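Long-range contacts in Serine/threonine-protein kinase PknI (Mycobacterium tuberculosis, PDB 5XLM), which phosphorylates proteins on serine and threonine and slows mycobacterial growth in the infected host, the chain here being its extracellular sensor domain: residues L36-S47 / P59-T70; Q130-L138 / G148-S156. All coordinates share one frame; numbering follows the deposited sequence.

Overall arrangement
Both contacts are antiparallel strand pairs of one continuous, curled sheet, and their centres lie about 17 Å apart. Strand 165-174 runs between them, pairing with strand 38-51 of contact 1 and strand 146-154 of contact 2. Contact 1 lies nearer the centre of the chain and is rich in aromatic residues, with Tyr40, Trp66 and Phe68 on one face; contact 2, farther out, relies on threonine, valine and leucine and ends in poorly ordered residues. Each is only partly buried. They meet in the interior, where Ile42 CD1 of contact 1 packs 4.2 Å from Leu136 CD2 of contact 2.

Contact 1. Residues L36-S47 / P59-T70; sequences LDGTYRIEIQRS and PPDVNTWWAFRT
Strands 38-44 and 62-70 run antiparallel with their axes 4.6 Å apart at closest approach and 149° between their directions, joined by paired backbone hydrogen bonds from Gly38-Phe68 to Ile44-Val62. On the face carrying Tyr40, Ile42, Trp66 and Phe68, Ile42 CD1 sits over one face of the Trp66 indole, 3.5 Å from Trp66 CD1, and also touches the Phe68 ring at its edge. The tryptophan is steadied within its own strand by a bond from Trp66 NE1 to Thr64 OG1. Phe68 lies between Leu36 and Tyr40: Leu36 CB meets Phe68 CD1 and Tyr40 CB meets Phe68 CD2, both at 3.7 Å.

The other face is more polar. With CG anti to the backbone N (chi1 160°) and its chain extended, Arg41 lies alongside Trp65; Arg41 CB stands over the five-membered ring in a CH-pi contact, 3.8 Å from the centroid, and Arg41 CD reaches Trp65 CZ2. Beyond it the guanidinium lies nearly parallel to the Asn63 amide, and His89 stacks on the Trp65 ring.

Both ends are closed by side chains. Thr70 OG1 donates to Leu36 O (2.8 Å) from above the carbonyl plane. At the far end Asp61 OD1 accepts two bonds from Ser47, from its N and, at 2.6 Å, from Ser47 OG on the syn lone pair. This is a twisted antiparallel ladder, part of the curled all-beta sheet that forms the PknI sensor domain.

Contact 2. Residues Q130-L138 / G148-S156; sequences QATTQLLAL and GEMVVTVHS
Thr133 O is gripped by two donors: Thr153 N, at 2.9 Å and in the carbonyl plane, and a water 2.8 Å away that also hydrogen-bonds to Thr153 OG1. The water thus ties the Thr153 hydroxyl back to the backbone of the facing strand. The two threonine side chains lie side by side, Thr133 OG1 approaching Thr153 CB at 3.4 Å. Next to them the imidazole of His155 crosses Thr133 at about a right angle and brings CE1 close to Thr133 CG2. A weak bond runs from His155 ND1 to Thr153 O, which lies at the edge of this poorly ordered ring and in its plane, while His155 N donates to Ala131 O.

Farther along the same face Leu135 CD1 rests 3.9 Å from Val151 CB. The opposite face carries Gln134, whose extended chain runs alongside Val152, with CG near both valine methyls. Its amide ends between two neighbours: Gln134 OE1 meets the terminal methyl of Met150, CE, at 3.2 Å, and Gln134 NE2 makes a weak bond to Thr132 OG1. That hydroxyl is also bonded to Val116 O. Leu136 turns its CG away from its own backbone N (chi1 -178°), which brings Leu136 CD1 to within 3.6 Å of Glu149 O.

At the other end Gly148 CA comes 3.1 Å from Ala137 O in a CA-H...O contact. The pair forms the beta hairpin of strands 131-140 and 146-154. Strand 108-117 hydrogen-bonds to the first strand on the side away from its hairpin partner, and strand 165-174, where Leu136 packs on Ala170 and Val151 on Val165, continues the sheet beyond the second.

Contact 1. Residues L36-S47 / P59-T70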
# COMPACT_ATOMS: atom_id res chain seq x y z
N LEU A 36 8.55 -3.95 -7.84
CA LEU A 36 8.31 -2.63 -7.28
C LEU A 36 9.62 -2.12 -6.69
O LEU A 36 9.99 -2.48 -5.57
CB LEU A 36 7.20 -2.67 -6.23
CG LEU A 36 5.81 -3.12 -6.71
CD1 LEU A 36 4.81 -3.11 -5.56
CD2 LEU A 36 5.33 -2.25 -7.86
N ASP A 37 10.33 -1.30 -7.46
CA ASP A 37 11.59 -0.72 -7.01
C ASP A 37 11.63 0.75 -7.41
O ASP A 37 11.46 1.08 -8.59
CB ASP A 37 12.79 -1.46 -7.60
CG ASP A 37 13.24 -2.62 -6.74
OD1 ASP A 37 12.84 -3.77 -7.03
OD2 ASP A 37 13.98 -2.38 -5.76
N GLY A 38 11.85 1.62 -6.43
CA GLY A 38 11.92 3.05 -6.63
C GLY A 38 11.00 3.78 -5.68
O GLY A 38 10.40 3.18 -4.77
N THR A 39 10.89 5.09 -5.88
CA THR A 39 9.99 5.90 -5.08
C THR A 39 8.58 5.82 -5.65
O THR A 39 8.37 6.05 -6.84
CB THR A 39 10.46 7.35 -5.04
OG1 THR A 39 11.77 7.42 -4.46
CG2 THR A 39 9.51 8.21 -4.21
N TYR A 40 7.62 5.50 -4.79
CA TYR A 40 6.23 5.35 -5.20
C TYR A 40 5.34 6.28 -4.39
O TYR A 40 5.53 6.45 -3.18
CB TYR A 40 5.75 3.90 -5.03
CG TYR A 40 6.18 2.99 -6.16
CD1 TYR A 40 7.47 2.47 -6.21
CD2 TYR A 40 5.29 2.64 -7.17
CE1 TYR A 40 7.86 1.64 -7.24
CE2 TYR A 40 5.68 1.80 -8.20
CZ TYR A 40 6.96 1.31 -8.23
OH TYR A 40 7.35 0.47 -9.25
N ARG A 41 4.37 6.88 -5.07
CA ARG A 41 3.37 7.74 -4.45
C ARG A 41 2.05 6.99 -4.39
O ARG A 41 1.53 6.56 -5.42
CB ARG A 41 3.22 9.05 -5.23
CG ARG A 41 1.92 9.79 -4.99
CD ARG A 41 1.88 11.08 -5.79
NE ARG A 41 0.54 11.64 -5.86
CZ ARG A 41 -0.32 11.40 -6.85
NH1 ARG A 41 0.03 10.61 -7.85
NH2 ARG A 41 -1.52 11.96 -6.84
N ILE A 42 1.52 6.83 -3.18
CA ILE A 42 0.28 6.09 -2.96
C ILE A 42 -0.81 7.09 -2.58
O ILE A 42 -0.65 7.86 -1.62
CB ILE A 42 0.45 5.02 -1.87
CG1 ILE A 42 1.52 4.01 -2.28
CG2 ILE A 42 -0.88 4.31 -1.61
CD1 ILE A 42 1.70 2.86 -1.30
N GLU A 43 -1.91 7.07 -3.32
CA GLU A 43 -3.05 7.93 -3.05
C GLU A 43 -4.19 7.06 -2.53
O GLU A 43 -4.71 6.20 -3.26
CB GLU A 43 -3.48 8.70 -4.30
CG GLU A 43 -4.62 9.68 -4.05
CD GLU A 43 -5.03 10.43 -5.30
OE1 GLU A 43 -5.18 9.79 -6.36
OE2 GLU A 43 -5.20 11.67 -5.22
N ILE A 44 -4.56 7.27 -1.27
CA ILE A 44 -5.73 6.62 -0.68
C ILE A 44 -6.91 7.55 -0.89
O ILE A 44 -7.04 8.57 -0.21
CB ILE A 44 -5.50 6.31 0.81
CG1 ILE A 44 -4.26 5.44 0.98
CG2 ILE A 44 -6.72 5.62 1.40
CD1 ILE A 44 -4.36 4.09 0.30
N GLN A 45 -7.78 7.21 -1.85
CA GLN A 45 -8.84 8.11 -2.30
C GLN A 45 -10.07 7.93 -1.41
O GLN A 45 -11.06 7.28 -1.77
CB GLN A 45 -9.15 7.86 -3.76
CG GLN A 45 -7.94 8.01 -4.66
CD GLN A 45 -8.22 7.62 -6.09
OE1 GLN A 45 -9.14 6.84 -6.37
NE2 GLN A 45 -7.45 8.17 -7.02
N ARG A 46 -10.00 8.54 -0.22
CA ARG A 46 -11.07 8.45 0.76
C ARG A 46 -12.34 9.18 0.33
O ARG A 46 -13.38 9.01 0.98
CB ARG A 46 -10.59 8.97 2.11
CG ARG A 46 -9.93 7.91 2.99
CD ARG A 46 -9.36 8.49 4.27
NE ARG A 46 -8.88 7.45 5.18
CZ ARG A 46 -7.65 6.96 5.17
NH1 ARG A 46 -7.30 6.01 6.02
NH2 ARG A 46 -6.75 7.42 4.30
N SER A 47 -12.28 9.99 -0.73
CA SER A 47 -13.49 10.60 -1.25
C SER A 47 -14.39 9.59 -1.95
O SER A 47 -15.52 9.95 -2.32
CB SER A 47 -13.15 11.73 -2.22
OG SER A 47 -12.41 11.24 -3.33
N PRO A 59 -13.91 12.88 2.04
CA PRO A 59 -12.77 13.61 1.47
C PRO A 59 -11.91 14.22 2.56
O PRO A 59 -12.36 14.36 3.71
CB PRO A 59 -13.45 14.70 0.62
CG PRO A 59 -14.83 14.20 0.37
CD PRO A 59 -15.20 13.45 1.62
N PRO A 60 -10.66 14.59 2.25
CA PRO A 60 -10.02 14.48 0.94
C PRO A 60 -9.21 13.19 0.76
O PRO A 60 -8.95 12.47 1.73
CB PRO A 60 -9.09 15.69 0.91
CG PRO A 60 -8.65 15.81 2.34
CD PRO A 60 -9.81 15.34 3.20
N ASP A 61 -8.82 12.92 -0.48
CA ASP A 61 -7.86 11.86 -0.74
C ASP A 61 -6.52 12.22 -0.11
O ASP A 61 -6.18 13.40 0.05
CB ASP A 61 -7.69 11.65 -2.25
CG ASP A 61 -9.01 11.51 -2.97
OD1 ASP A 61 -10.01 11.11 -2.32
OD2 ASP A 61 -9.06 11.79 -4.19
N VAL A 62 -5.76 11.20 0.27
CA VAL A 62 -4.51 11.38 1.01
C VAL A 62 -3.38 10.72 0.24
O VAL A 62 -3.43 9.52 -0.06
CB VAL A 62 -4.60 10.81 2.43
CG1 VAL A 62 -3.26 10.92 3.13
CG2 VAL A 62 -5.67 11.55 3.23
N ASN A 63 -2.35 11.50 -0.08
CA ASN A 63 -1.16 11.02 -0.78
C ASN A 63 -0.02 10.81 0.21
O ASN A 63 0.20 11.64 1.10
CB ASN A 63 -0.72 11.99 -1.87
CG ASN A 63 -1.75 12.13 -2.98
OD1 ASN A 63 -1.69 11.43 -3.98
ND2 ASN A 63 -2.69 13.05 -2.79
N THR A 64 0.71 9.71 0.04
CA THR A 64 1.90 9.42 0.82
C THR A 64 2.96 8.85 -0.12
O THR A 64 2.64 8.34 -1.20
CB THR A 64 1.63 8.43 1.96
OG1 THR A 64 1.01 7.25 1.44
CG2 THR A 64 0.72 9.05 3.01
N TRP A 65 4.22 8.96 0.29
CA TRP A 65 5.34 8.53 -0.54
C TRP A 65 6.10 7.41 0.15
O TRP A 65 6.32 7.44 1.36
CB TRP A 65 6.26 9.70 -0.86
CG TRP A 65 5.72 10.56 -1.96
CD1 TRP A 65 6.06 10.50 -3.28
CD2 TRP A 65 4.72 11.57 -1.85
NE1 TRP A 65 5.34 11.43 -3.99
CE2 TRP A 65 4.50 12.10 -3.13
CE3 TRP A 65 3.98 12.09 -0.77
CZ2 TRP A 65 3.59 13.12 -3.38
CZ3 TRP A 65 3.07 13.10 -1.02
CH2 TRP A 65 2.88 13.61 -2.32
N TRP A 66 6.52 6.43 -0.65
CA TRP A 66 7.13 5.21 -0.13
C TRP A 66 8.31 4.83 -1.01
O TRP A 66 8.34 5.10 -2.21
CB TRP A 66 6.12 4.06 -0.09
CG TRP A 66 4.90 4.37 0.73
CD1 TRP A 66 3.82 5.11 0.34
CD2 TRP A 66 4.63 3.93 2.07
NE1 TRP A 66 2.90 5.17 1.36
CE2 TRP A 66 3.37 4.45 2.43
CE3 TRP A 66 5.33 3.16 2.99
CZ2 TRP A 66 2.80 4.22 3.68
CZ3 TRP A 66 4.76 2.93 4.23
CH2 TRP A 66 3.51 3.46 4.56
N ALA A 67 9.30 4.19 -0.39
CA ALA A 67 10.45 3.64 -1.09
C ALA A 67 10.28 2.12 -1.15
O ALA A 67 10.35 1.44 -0.12
CB ALA A 67 11.76 4.02 -0.40
N PHE A 68 10.03 1.60 -2.35
CA PHE A 68 9.75 0.19 -2.55
C PHE A 68 11.01 -0.54 -3.01
O PHE A 68 11.80 -0.01 -3.81
CB PHE A 68 8.65 -0.01 -3.60
CG PHE A 68 7.26 -0.04 -3.03
CD1 PHE A 68 6.60 -1.24 -2.84
CD2 PHE A 68 6.61 1.14 -2.70
CE1 PHE A 68 5.31 -1.27 -2.33
CE2 PHE A 68 5.32 1.12 -2.19
CZ PHE A 68 4.68 -0.09 -2.00
N ARG A 69 11.20 -1.76 -2.50
CA ARG A 69 12.20 -2.67 -3.02
C ARG A 69 11.59 -4.07 -3.06
O ARG A 69 10.79 -4.43 -2.19
CB ARG A 69 13.49 -2.65 -2.17
CG ARG A 69 13.49 -3.61 -1.00
CD ARG A 69 14.58 -3.30 0.01
NE ARG A 69 15.91 -3.74 -0.40
CZ ARG A 69 16.98 -2.96 -0.45
NH1 ARG A 69 16.88 -1.68 -0.10
NH2 ARG A 69 18.15 -3.45 -0.83
N THR A 70 11.95 -4.84 -4.08
CA THR A 70 11.35 -6.14 -4.33
C THR A 70 12.43 -7.20 -4.45
O THR A 70 13.47 -6.96 -5.07
CB THR A 70 10.48 -6.12 -5.60
OG1 THR A 70 9.39 -5.20 -5.43
CG2 THR A 70 9.92 -7.50 -5.91

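Contact 2. Residues Q130-L138 / G148-S156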
# COMPACT_ATOMS: atom_id res chain seq x y z
N GLN A 130 -13.39 -0.44 17.58
CA GLN A 130 -13.63 -1.81 17.17
C GLN A 130 -12.46 -2.37 16.36
O GLN A 130 -11.78 -1.64 15.64
CB GLN A 130 -14.93 -1.91 16.36
CG GLN A 130 -14.97 -1.00 15.14
CD GLN A 130 -16.32 -1.02 14.44
OE1 GLN A 130 -17.27 -1.64 14.91
NE2 GLN A 130 -16.40 -0.35 13.29
N ALA A 131 -12.24 -3.68 16.49
CA ALA A 131 -11.11 -4.34 15.84
C ALA A 131 -11.43 -4.63 14.38
O ALA A 131 -12.50 -5.15 14.06
CB ALA A 131 -10.78 -5.64 16.57
N THR A 132 -10.49 -4.28 13.50
CA THR A 132 -10.65 -4.49 12.07
C THR A 132 -9.41 -5.16 11.50
O THR A 132 -8.36 -5.22 12.14
CB THR A 132 -10.90 -3.17 11.32
OG1 THR A 132 -9.71 -2.38 11.33
CG2 THR A 132 -12.03 -2.38 11.96
N THR A 133 -9.55 -5.67 10.28
CA THR A 133 -8.42 -6.10 9.47
C THR A 133 -8.30 -5.17 8.28
O THR A 133 -9.28 -4.95 7.55
CB THR A 133 -8.58 -7.55 8.99
OG1 THR A 133 -9.69 -7.64 8.09
CG2 THR A 133 -8.79 -8.49 10.16
N GLN A 134 -7.11 -4.60 8.09
CA GLN A 134 -6.87 -3.65 7.02
C GLN A 134 -5.72 -4.13 6.15
O GLN A 134 -4.69 -4.58 6.66
CB GLN A 134 -6.56 -2.25 7.58
CG GLN A 134 -7.58 -1.77 8.58
CD GLN A 134 -7.44 -0.30 8.92
OE1 GLN A 134 -6.54 0.38 8.41
NE2 GLN A 134 -8.32 0.20 9.77
N LEU A 135 -5.92 -4.07 4.83
CA LEU A 135 -4.89 -4.47 3.89
C LEU A 135 -4.97 -3.58 2.66
O LEU A 135 -5.99 -2.95 2.39
CB LEU A 135 -5.02 -5.95 3.50
CG LEU A 135 -6.34 -6.49 2.96
CD1 LEU A 135 -6.53 -6.20 1.47
CD2 LEU A 135 -6.43 -7.99 3.22
N LEU A 136 -3.87 -3.55 1.91
CA LEU A 136 -3.78 -2.82 0.66
C LEU A 136 -3.60 -3.81 -0.48
O LEU A 136 -2.74 -4.69 -0.42
CB LEU A 136 -2.63 -1.82 0.67
CG LEU A 136 -2.47 -0.96 -0.58
CD1 LEU A 136 -3.72 -0.14 -0.82
CD2 LEU A 136 -1.24 -0.07 -0.48
N ALA A 137 -4.43 -3.68 -1.52
CA ALA A 137 -4.29 -4.46 -2.73
C ALA A 137 -3.96 -3.52 -3.87
O ALA A 137 -4.62 -2.49 -4.04
CB ALA A 137 -5.57 -5.25 -3.04
N LEU A 138 -2.93 -3.86 -4.64
CA LEU A 138 -2.50 -3.05 -5.78
C LEU A 138 -2.35 -3.94 -6.99
O LEU A 138 -1.55 -4.89 -6.98
CB LEU A 138 -1.18 -2.32 -5.48
CG LEU A 138 -1.25 -1.23 -4.42
CD1 LEU A 138 0.13 -0.63 -4.20
CD2 LEU A 138 -2.25 -0.15 -4.82
N GLY A 148 -5.70 -0.13 -7.14
CA GLY A 148 -6.24 -1.11 -6.23
C GLY A 148 -7.19 -0.51 -5.21
O GLY A 148 -7.96 0.40 -5.53
N GLU A 149 -7.13 -1.00 -3.98
CA GLU A 149 -8.05 -0.52 -2.96
C GLU A 149 -7.53 -0.93 -1.59
O GLU A 149 -6.81 -1.91 -1.44
CB GLU A 149 -9.46 -1.07 -3.17
CG GLU A 149 -9.53 -2.59 -3.15
CD GLU A 149 -10.88 -3.13 -3.55
OE1 GLU A 149 -11.91 -2.48 -3.24
OE2 GLU A 149 -10.92 -4.20 -4.19
N MET A 150 -7.91 -0.14 -0.59
CA MET A 150 -7.69 -0.49 0.81
C MET A 150 -8.96 -1.12 1.35
O MET A 150 -10.05 -0.56 1.21
CB MET A 150 -7.30 0.75 1.61
CG MET A 150 -6.87 0.49 3.04
SD MET A 150 -6.16 1.98 3.78
CE MET A 150 -6.55 1.73 5.52
N VAL A 151 -8.83 -2.30 1.96
CA VAL A 151 -9.97 -3.09 2.41
C VAL A 151 -9.92 -3.16 3.93
O VAL A 151 -8.94 -3.65 4.51
CB VAL A 151 -9.97 -4.49 1.79
CG1 VAL A 151 -11.17 -5.28 2.28
CG2 VAL A 151 -9.97 -4.41 0.27
N VAL A 152 -10.98 -2.68 4.58
CA VAL A 152 -11.08 -2.65 6.03
C VAL A 152 -12.31 -3.47 6.42
O VAL A 152 -13.45 -3.04 6.21
CB VAL A 152 -11.19 -1.22 6.57
CG1 VAL A 152 -11.16 -1.23 8.09
CG2 VAL A 152 -10.07 -0.36 6.01
N THR A 153 -12.07 -4.66 6.97
CA THR A 153 -13.14 -5.56 7.40
C THR A 153 -13.32 -5.46 8.90
O THR A 153 -12.37 -5.64 9.66
CB THR A 153 -12.83 -7.00 6.99
OG1 THR A 153 -12.45 -7.03 5.61
CG2 THR A 153 -14.06 -7.88 7.19
N VAL A 154 -14.56 -5.18 9.33
CA VAL A 154 -14.86 -4.91 10.74
C VAL A 154 -15.19 -6.21 11.46
O VAL A 154 -15.89 -7.08 10.92
CB VAL A 154 -16.02 -3.91 10.85
CG1 VAL A 154 -16.32 -3.62 12.31
CG2 VAL A 154 -15.70 -2.63 10.10
N HIS A 155 -14.69 -6.34 12.69
CA HIS A 155 -14.90 -7.54 13.50
C HIS A 155 -15.56 -7.23 14.84
O HIS A 155 -15.65 -8.13 15.69
CB HIS A 155 -13.57 -8.26 13.74
CG HIS A 155 -12.98 -8.85 12.50
ND1 HIS A 155 -12.68 -8.10 11.38
CD2 HIS A 155 -12.62 -10.13 12.20
CE1 HIS A 155 -12.17 -8.89 10.45
NE2 HIS A 155 -12.12 -10.12 10.92
N SER A 156 -16.02 -6.01 15.06
CA SER A 156 -16.66 -5.64 16.32
C SER A 156 -17.59 -4.45 16.15
O SER A 156 -18.46 -4.19 17.00
CB SER A 156 -15.60 -5.32 17.39
OG SER A 156 -14.82 -6.46 17.70
O HOH W 1 -9.76 -6.26 5.09